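Local coordinates for putative type VI secretion protein (Escherichia coli, PDB 6SK0), which forms the trimeric puncturing spike at the tip of the type VI secretion system and loads and inhibits a phospholipase effector, at the interface of chains A and B. Residues are numbered along the deposited sequence; one frame, centred on the assembly and turned at random. Chains: chain A/B, Putative type VI secretion protein.

All three contacts lie along the intertwined beta-prism of the VgrG trimer, where strands of chain A run parallel to strands of chain B. Contacts 1 and 3 are neighbours, with about 17 Å between the centres of their C-alpha atoms, and both use strand 659-663: contact 1 pairs the copy in chain A with strand 667-671 of chain B, and contact 3 places the start of the chain B copy beside A:Val651. Contact 2, ending the modelled chain, has its C-alpha centre about 47 Å from that of contact 1 and 52 Å from that of contact 3. Such pairing probably joins the chains along the shaft.

Contact 1: the interface of chains A and B. Residues chain A 658-662, 667; chain B 661, 667-670.
Two copies of Phe667 reach toward each other tip to tip in the apolar centre of this shaft layer, A:Phe667 CZ lying 4.2 Å from B:Phe667 CZ. Each ring has CG anti to the backbone N (chi1 176°). A:Phe667 is crossed at about a right angle by B:Val669: the valine CG2 stands 3.9 Å above one ring face, offset toward the rim, while CG1 lies 3.6 Å from the phenylalanine CB. The second ring, B:Phe667, is met by A:Ile661, whose CD1 tip comes 3.6 Å from ring atom CE1. The isoleucine CG1 is anti to its carbonyl carbon, and the chain continues extended (chi2 178°), which carries CD1 to the ring. At the edge of B:Phe667, in the ring plane, sits the methyl CG2 of A:Thr659, which also packs obliquely against B:Ile661 CG2 at 3.7 Å. Outside this core, the backbones of strands A 659-663 and B 667-671 pair in parallel. B:Thr668 N donates to A:Thr659 O in the carbonyl plane, and B:Val670 N donates to A:Ile661 O nearly along the C=O axis. Between them, A:Ile661 N gives a 2.8 Å bond to B:Thr668 O, straight at the hydrogen (170°). On the opposite side of the strands from the rings, A:Asp660 and B:Thr668 lie side by side, pointing the same way, with B:Thr668 OG1 3.6 Å from A:Asp660 CB.

Contact 2: the interface of chains A and B. Residues chain A 735, 743-746, 751; chain B 745, 752-754.
Parallel beta pairing between strand 742-746 of chain A and strand 751-753 of chain B forms this part of the VgrG beta-prism. Its backbone bonds are short and straight: B:Leu752 N reaches A:Ile743 O at 2.7 Å, A:Leu745 N returns to B:Leu752 O, and B:Lys754 N meets A:Leu745 O at 2.8 Å. The first two donors lie nearly along the C=O axis and the third in the carbonyl plane. On one side, A:Leu745 and B:Leu753 run side by side, with B:Leu753 CD2 3.6 Å from A:Leu745 CB. A:Leu745 CD1 also meets B:Leu745 CD2 tip to tip at 3.9 Å, and A:Ile751 brings CD1 obliquely to B:Leu753 CB at 3.6 Å. On the other side, A:Glu744 is extended, CG anti to the backbone N (chi1 -175°), and crosses B:Lys754, whose chain bends at chi3 (102°). The lysine NZ forms a 3.1 Å salt bridge with A:Glu744 OE2, approaching from above the carboxylate plane. A:Tyr735 stands beside this pair, its ring edge facing A:Glu744 CD and its hydroxyl OH 3.7 Å from B:Lys754 CD. The site closes the modelled shaft: A:Leu745, B:Leu745, B:Leu753, A:Ile743 and A:Ile751 pack inward between chains, and the salt bridge lies on the outer side.

Contact 3: the interface of chains A and B. Residues chain A 607, 645-646, 648-651; chain B 653-660.
A:Ser650 joins the two chains where its loop enters strand 651-655. From CB the side chain leads to OG, set beside its own backbone N (chi1 -74°). That hydroxyl gives its proton to A:Asp607 OD1 at 2.9 Å, using the carboxylate's anti lone pair; B:Asn658 O is at most a weak alternative acceptor. OG is also 3.0 Å from B:Asn658 N, a pair suited to a hydrogen bond with the amide as donor. The B:Asn658 carbonyl is held more firmly by A:Val651 N, in the carbonyl plane. A:Asp607 is gripped by its backbone as well: its N donates to B:Asp660 OD1 on the syn lone pair, at a short 2.5 Å. Nearby, the side chains of A:Asp607 and B:Asp657 cross obliquely, with carboxylate planes 62° apart and OD1 atoms separated by 3.5 Å. This proximity could raise the proton affinity of one acid. B:Asp657 N reaches A:Glu649 O from above the carbonyl plane, off a lone pair. Parallel pairing surrounds it: B:Gly656 N meets A:Ser646 O at 2.8 Å, and B:Asp660 N meets A:Val651 O at the same distance. On the apolar side, A:Val651 CG1 packs on B:Ile653 CG2 at 3.7 Å. The site lies at a corner of the beta-prism, where loops link strands 642-646, 651-655 and 659-663 and A:Asp607 immediately precedes helix 608-618 along the shaft.

Contact 1: the interface of chains A and B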
loop_
_atom_site.group_PDB
_atom_site.type_symbol
_atom_site.label_atom_id
_atom_site.label_comp_id
_atom_site.label_asym_id
_atom_site.label_seq_id
_atom_site.Cartn_x
_atom_site.Cartn_y
_atom_site.Cartn_z
ATOM N N ASN A 658 -10.359 -8.289 -2.005
ATOM C CA ASN A 658 -8.969 -8.678 -1.866
ATOM C C ASN A 658 -8.029 -7.488 -1.668
ATOM O O ASN A 658 -8.310 -6.356 -2.046
ATOM C CB ASN A 658 -8.520 -9.441 -3.102
ATOM C CG ASN A 658 -9.077 -10.827 -3.173
ATOM O OD1 ASN A 658 -9.781 -11.276 -2.286
ATOM N ND2 ASN A 658 -8.751 -11.523 -4.243
ATOM N N THR A 659 -6.887 -7.775 -1.067
ATOM C CA THR A 659 -5.703 -6.932 -1.155
ATOM C C THR A 659 -4.670 -7.739 -1.922
ATOM O O THR A 659 -4.149 -8.729 -1.406
ATOM C CB THR A 659 -5.177 -6.536 0.222
ATOM O OG1 THR A 659 -6.134 -5.706 0.886
ATOM C CG2 THR A 659 -3.863 -5.794 0.097
ATOM N N ASP A 660 -4.398 -7.341 -3.157
ATOM C CA ASP A 660 -3.508 -8.071 -4.049
ATOM C C ASP A 660 -2.197 -7.318 -4.169
ATOM O O ASP A 660 -2.189 -6.114 -4.426
ATOM C CB ASP A 660 -4.105 -8.249 -5.447
ATOM C CG ASP A 660 -5.555 -8.619 -5.413
ATOM O OD1 ASP A 660 -6.130 -8.993 -6.461
ATOM O OD2 ASP A 660 -6.155 -8.480 -4.352
ATOM N N ILE A 661 -1.100 -8.029 -3.994
ATOM C CA ILE A 661 0.221 -7.487 -4.235
ATOM C C ILE A 661 0.843 -8.294 -5.355
ATOM O O ILE A 661 0.923 -9.526 -5.278
ATOM C CB ILE A 661 1.096 -7.509 -2.978
ATOM C CG1 ILE A 661 0.472 -6.624 -1.901
ATOM C CG2 ILE A 661 2.495 -7.060 -3.313
ATOM C CD1 ILE A 661 1.220 -6.624 -0.618
ATOM N N THR A 662 1.269 -7.601 -6.395
ATOM C CA THR A 662 1.877 -8.206 -7.564
ATOM C C THR A 662 3.237 -7.555 -7.764
ATOM O O THR A 662 3.320 -6.388 -8.153
ATOM C CB THR A 662 0.976 -8.026 -8.783
ATOM O OG1 THR A 662 -0.209 -8.807 -8.613
ATOM C CG2 THR A 662 1.664 -8.477 -10.014
ATOM N N PHE A 667 8.514 -9.667 -3.162
ATOM C CA PHE A 667 7.746 -9.122 -2.059
ATOM C C PHE A 667 8.537 -9.378 -0.790
ATOM O O PHE A 667 8.729 -10.529 -0.391
ATOM C CB PHE A 667 6.360 -9.746 -1.987
ATOM C CG PHE A 667 5.562 -9.297 -0.810
ATOM C CD1 PHE A 667 5.129 -7.991 -0.715
ATOM C CD2 PHE A 667 5.251 -10.174 0.208
ATOM C CE1 PHE A 667 4.400 -7.571 0.360
ATOM C CE2 PHE A 667 4.511 -9.756 1.287
ATOM C CZ PHE A 667 4.081 -8.451 1.360
ATOM N N ILE B 661 -2.675 -4.914 7.092
ATOM C CA ILE B 661 -3.483 -5.180 5.921
ATOM C C ILE B 661 -4.713 -5.933 6.384
ATOM O O ILE B 661 -4.606 -6.975 7.040
ATOM C CB ILE B 661 -2.718 -5.962 4.851
ATOM C CG1 ILE B 661 -1.532 -5.135 4.359
ATOM C CG2 ILE B 661 -3.641 -6.326 3.715
ATOM C CD1 ILE B 661 -0.690 -5.834 3.355
ATOM N N PHE B 667 -5.906 -11.840 0.978
ATOM C CA PHE B 667 -4.614 -11.208 0.783
ATOM C C PHE B 667 -3.789 -12.132 -0.092
ATOM O O PHE B 667 -3.443 -13.243 0.319
ATOM C CB PHE B 667 -3.926 -10.936 2.112
ATOM C CG PHE B 667 -2.550 -10.380 1.968
ATOM C CD1 PHE B 667 -2.356 -9.115 1.453
ATOM C CD2 PHE B 667 -1.446 -11.119 2.341
ATOM C CE1 PHE B 667 -1.099 -8.599 1.318
ATOM C CE2 PHE B 667 -0.181 -10.600 2.212
ATOM C CZ PHE B 667 -0.009 -9.332 1.701
ATOM N N THR B 668 -3.492 -11.685 -1.300
ATOM C CA THR B 668 -2.745 -12.485 -2.254
ATOM C C THR B 668 -1.484 -11.739 -2.646
ATOM O O THR B 668 -1.518 -10.533 -2.902
ATOM C CB THR B 668 -3.583 -12.824 -3.496
ATOM O OG1 THR B 668 -3.760 -11.655 -4.303
ATOM C CG2 THR B 668 -4.947 -13.365 -3.093
ATOM N N VAL B 669 -0.374 -12.456 -2.667
ATOM C CA VAL B 669 0.895 -11.942 -3.146
ATOM C C VAL B 669 1.383 -12.881 -4.231
ATOM O O VAL B 669 1.480 -14.093 -4.013
ATOM C CB VAL B 669 1.939 -11.830 -2.025
ATOM C CG1 VAL B 669 3.287 -11.481 -2.611
ATOM C CG2 VAL B 669 1.520 -10.818 -0.994
ATOM N N VAL B 670 1.677 -12.329 -5.394
ATOM C CA VAL B 670 2.429 -13.032 -6.415
ATOM C C VAL B 670 3.673 -12.213 -6.682
ATOM O O VAL B 670 3.588 -11.066 -7.134
ATOM C CB VAL B 670 1.622 -13.257 -7.699
ATOM C CG1 VAL B 670 2.402 -14.150 -8.642
ATOM C CG2 VAL B 670 0.293 -13.865 -7.377
#

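Contact 2: the interface of chains A and B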
loop_
_atom_site.group_PDB
_atom_site.type_symbol
_atom_site.label_atom_id
_atom_site.label_comp_id
_atom_site.label_asym_id
_atom_site.label_seq_id
_atom_site.Cartn_x
_atom_site.Cartn_y
_atom_site.Cartn_z
ATOM N N TYR A 735 5.550 -43.917 21.676
ATOM C CA TYR A 735 6.523 -42.910 21.305
ATOM C C TYR A 735 7.783 -43.566 20.771
ATOM O O TYR A 735 8.105 -44.707 21.104
ATOM C CB TYR A 735 6.870 -41.988 22.476
ATOM C CG TYR A 735 7.622 -42.681 23.570
ATOM C CD1 TYR A 735 6.948 -43.308 24.599
ATOM C CD2 TYR A 735 9.006 -42.722 23.569
ATOM C CE1 TYR A 735 7.627 -43.950 25.597
ATOM C CE2 TYR A 735 9.692 -43.366 24.563
ATOM C CZ TYR A 735 8.997 -43.978 25.576
ATOM O OH TYR A 735 9.674 -44.622 26.573
ATOM N N ILE A 743 17.989 -45.105 20.950
ATOM C CA ILE A 743 16.662 -45.123 20.365
ATOM C C ILE A 743 15.751 -45.854 21.330
ATOM O O ILE A 743 16.055 -46.974 21.750
ATOM C CB ILE A 743 16.650 -45.796 18.984
ATOM C CG1 ILE A 743 17.673 -45.143 18.066
ATOM C CG2 ILE A 743 15.267 -45.744 18.393
ATOM C CD1 ILE A 743 17.761 -45.773 16.710
ATOM N N GLU A 744 14.645 -45.222 21.685
ATOM C CA GLU A 744 13.675 -45.798 22.596
ATOM C C GLU A 744 12.326 -45.857 21.904
ATOM O O GLU A 744 11.807 -44.831 21.455
ATOM C CB GLU A 744 13.601 -44.986 23.884
ATOM C CG GLU A 744 12.702 -45.567 24.935
ATOM C CD GLU A 744 12.823 -44.829 26.251
ATOM O OE1 GLU A 744 13.912 -44.293 26.534
ATOM O OE2 GLU A 744 11.829 -44.776 27.001
ATOM N N LEU A 745 11.775 -47.052 21.800
ATOM C CA LEU A 745 10.430 -47.276 21.292
ATOM C C LEU A 745 9.592 -47.721 22.478
ATOM O O LEU A 745 9.734 -48.845 22.962
ATOM C CB LEU A 745 10.412 -48.314 20.185
ATOM C CG LEU A 745 10.883 -47.890 18.804
ATOM C CD1 LEU A 745 12.383 -47.917 18.746
ATOM C CD2 LEU A 745 10.302 -48.820 17.779
ATOM N N GLY A 746 8.743 -46.832 22.960
ATOM C CA GLY A 746 7.894 -47.163 24.075
ATOM C C GLY A 746 6.438 -47.090 23.698
ATOM O O GLY A 746 6.015 -46.153 23.021
ATOM N N ILE A 751 4.715 -53.665 20.048
ATOM C CA ILE A 751 5.587 -53.253 18.962
ATOM C C ILE A 751 5.599 -54.370 17.934
ATOM O O ILE A 751 6.024 -55.492 18.224
ATOM C CB ILE A 751 7.001 -52.948 19.468
ATOM C CG1 ILE A 751 6.950 -51.825 20.497
ATOM C CG2 ILE A 751 7.905 -52.597 18.316
ATOM C CD1 ILE A 751 8.264 -51.507 21.118
ATOM N N LEU B 745 17.441 -48.795 11.962
ATOM C CA LEU B 745 17.568 -48.102 13.236
ATOM C C LEU B 745 19.020 -48.236 13.657
ATOM O O LEU B 745 19.462 -49.315 14.054
ATOM C CB LEU B 745 16.634 -48.681 14.285
ATOM C CG LEU B 745 15.163 -48.313 14.207
ATOM C CD1 LEU B 745 14.475 -49.171 13.186
ATOM C CD2 LEU B 745 14.536 -48.505 15.559
ATOM N N LEU B 752 16.100 -49.524 22.775
ATOM C CA LEU B 752 15.258 -50.004 23.856
ATOM C C LEU B 752 13.818 -50.067 23.375
ATOM O O LEU B 752 13.283 -49.073 22.878
ATOM C CB LEU B 752 15.388 -49.103 25.079
ATOM C CG LEU B 752 14.555 -49.452 26.305
ATOM C CD1 LEU B 752 14.774 -50.895 26.740
ATOM C CD2 LEU B 752 14.894 -48.501 27.429
ATOM N N LEU B 753 13.204 -51.232 23.509
ATOM C CA LEU B 753 11.788 -51.417 23.229
ATOM C C LEU B 753 11.079 -51.680 24.545
ATOM O O LEU B 753 11.415 -52.635 25.253
ATOM C CB LEU B 753 11.556 -52.564 22.252
ATOM C CG LEU B 753 12.372 -52.640 20.963
ATOM C CD1 LEU B 753 11.716 -53.620 20.021
ATOM C CD2 LEU B 753 12.509 -51.298 20.293
ATOM N N LYS B 754 10.115 -50.835 24.877
ATOM C CA LYS B 754 9.394 -50.959 26.130
ATOM C C LYS B 754 7.928 -51.263 25.904
ATOM O O LYS B 754 7.268 -50.588 25.127
ATOM C CB LYS B 754 9.543 -49.685 26.950
ATOM C CG LYS B 754 10.971 -49.283 27.168
ATOM C CD LYS B 754 11.078 -47.864 27.655
ATOM C CE LYS B 754 11.339 -47.809 29.139
ATOM N NZ LYS B 754 11.690 -46.433 29.580
#

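Contact 3: the interface of chains A and B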
loop_
_atom_site.group_PDB
_atom_site.type_symbol
_atom_site.label_atom_id
_atom_site.label_comp_id
_atom_site.label_asym_id
_atom_site.label_seq_id
_atom_site.Cartn_x
_atom_site.Cartn_y
_atom_site.Cartn_z
ATOM N N ASP A 607 -2.755 -2.127 14.680
ATOM C CA ASP A 607 -2.738 -0.854 15.404
ATOM C C ASP A 607 -4.046 -0.119 15.124
ATOM O O ASP A 607 -4.161 0.703 14.214
ATOM C CB ASP A 607 -1.520 -0.035 14.994
ATOM C CG ASP A 607 -1.345 1.232 15.815
ATOM O OD1 ASP A 607 -0.408 2.001 15.510
ATOM O OD2 ASP A 607 -2.131 1.472 16.752
ATOM N N ALA A 645 4.435 6.022 3.381
ATOM C CA ALA A 645 5.197 5.950 4.614
ATOM C C ALA A 645 4.531 6.748 5.719
ATOM O O ALA A 645 4.195 7.920 5.534
ATOM C CB ALA A 645 6.629 6.442 4.401
ATOM N N SER A 646 4.351 6.105 6.860
ATOM C CA SER A 646 4.019 6.772 8.106
ATOM C C SER A 646 5.269 6.786 8.970
ATOM O O SER A 646 5.809 5.727 9.300
ATOM C CB SER A 646 2.867 6.081 8.828
ATOM O OG SER A 646 2.590 6.744 10.041
ATOM N N SER A 648 5.747 7.818 12.168
ATOM C CA SER A 648 5.594 7.452 13.564
ATOM C C SER A 648 4.424 6.529 13.828
ATOM O O SER A 648 4.325 5.987 14.929
ATOM C CB SER A 648 5.426 8.706 14.431
ATOM O OG SER A 648 6.535 9.563 14.299
ATOM N N GLU A 649 3.543 6.336 12.864
ATOM C CA GLU A 649 2.314 5.606 13.103
ATOM C C GLU A 649 2.196 4.485 12.094
ATOM O O GLU A 649 3.183 4.093 11.473
ATOM C CB GLU A 649 1.109 6.540 13.040
ATOM C CG GLU A 649 1.192 7.655 14.044
ATOM C CD GLU A 649 -0.157 8.173 14.477
ATOM O OE1 GLU A 649 -1.115 8.107 13.683
ATOM O OE2 GLU A 649 -0.264 8.642 15.624
ATOM N N SER A 650 1.009 3.938 11.952
ATOM C CA SER A 650 0.830 2.757 11.138
ATOM C C SER A 650 0.339 3.103 9.740
ATOM O O SER A 650 -0.288 4.137 9.511
ATOM C CB SER A 650 -0.140 1.793 11.810
ATOM O OG SER A 650 0.489 1.153 12.896
ATOM N N VAL A 651 0.651 2.225 8.807
ATOM C CA VAL A 651 0.049 2.230 7.487
ATOM C C VAL A 651 -1.019 1.152 7.485
ATOM O O VAL A 651 -0.728 -0.025 7.718
ATOM C CB VAL A 651 1.096 1.994 6.389
ATOM C CG1 VAL A 651 0.430 1.832 5.046
ATOM C CG2 VAL A 651 2.103 3.133 6.369
ATOM N N ILE B 653 6.525 0.543 1.263
ATOM C CA ILE B 653 5.628 0.903 2.346
ATOM C C ILE B 653 6.436 0.873 3.628
ATOM O O ILE B 653 6.995 -0.168 3.993
ATOM C CB ILE B 653 4.416 -0.032 2.423
ATOM C CG1 ILE B 653 3.637 0.025 1.114
ATOM C CG2 ILE B 653 3.537 0.334 3.597
ATOM C CD1 ILE B 653 2.600 -1.021 0.994
ATOM N N MET B 654 6.532 2.017 4.286
ATOM C CA MET B 654 7.267 2.156 5.530
ATOM C C MET B 654 6.324 2.639 6.613
ATOM O O MET B 654 5.498 3.523 6.385
ATOM C CB MET B 654 8.437 3.130 5.391
ATOM C CG MET B 654 9.539 2.664 4.480
ATOM S SD MET B 654 9.147 2.843 2.734
ATOM C CE MET B 654 10.776 3.166 2.061
ATOM N N SER B 655 6.447 2.057 7.791
ATOM C CA SER B 655 5.676 2.500 8.935
ATOM C C SER B 655 6.593 2.493 10.139
ATOM O O SER B 655 7.292 1.506 10.377
ATOM C CB SER B 655 4.456 1.601 9.168
ATOM O OG SER B 655 4.843 0.265 9.424
ATOM N N GLY B 656 6.620 3.604 10.869
ATOM C CA GLY B 656 7.266 3.590 12.167
ATOM C C GLY B 656 6.598 2.608 13.105
ATOM O O GLY B 656 7.259 1.935 13.893
ATOM N N ASP B 657 5.284 2.536 13.043
ATOM C CA ASP B 657 4.474 1.550 13.738
ATOM C C ASP B 657 4.170 0.378 12.800
ATOM O O ASP B 657 4.979 0.016 11.946
ATOM C CB ASP B 657 3.232 2.216 14.317
ATOM C CG ASP B 657 3.517 2.915 15.620
ATOM O OD1 ASP B 657 2.640 3.657 16.113
ATOM O OD2 ASP B 657 4.626 2.725 16.156
ATOM N N ASN B 658 3.066 -0.304 13.054
ATOM C CA ASN B 658 2.625 -1.431 12.255
ATOM C C ASN B 658 2.336 -1.058 10.801
ATOM O O ASN B 658 2.048 0.082 10.456
ATOM C CB ASN B 658 1.362 -2.027 12.857
ATOM C CG ASN B 658 1.614 -2.799 14.111
ATOM O OD1 ASN B 658 2.742 -2.948 14.551
ATOM N ND2 ASN B 658 0.549 -3.309 14.696
ATOM N N THR B 659 2.410 -2.062 9.944
ATOM C CA THR B 659 1.781 -2.044 8.631
ATOM C C THR B 659 0.696 -3.107 8.672
ATOM O O THR B 659 0.998 -4.300 8.710
ATOM C CB THR B 659 2.779 -2.322 7.511
ATOM O OG1 THR B 659 3.736 -1.263 7.441
ATOM C CG2 THR B 659 2.064 -2.448 6.182
ATOM N N ASP B 660 -0.558 -2.679 8.697
ATOM C CA ASP B 660 -1.701 -3.572 8.839
ATOM C C ASP B 660 -2.408 -3.689 7.504
ATOM O O ASP B 660 -2.714 -2.681 6.867
ATOM C CB ASP B 660 -2.700 -3.076 9.886
ATOM C CG ASP B 660 -2.032 -2.556 11.122
ATOM O OD1 ASP B 660 -2.713 -2.303 12.142
ATOM O OD2 ASP B 660 -0.826 -2.333 11.070
#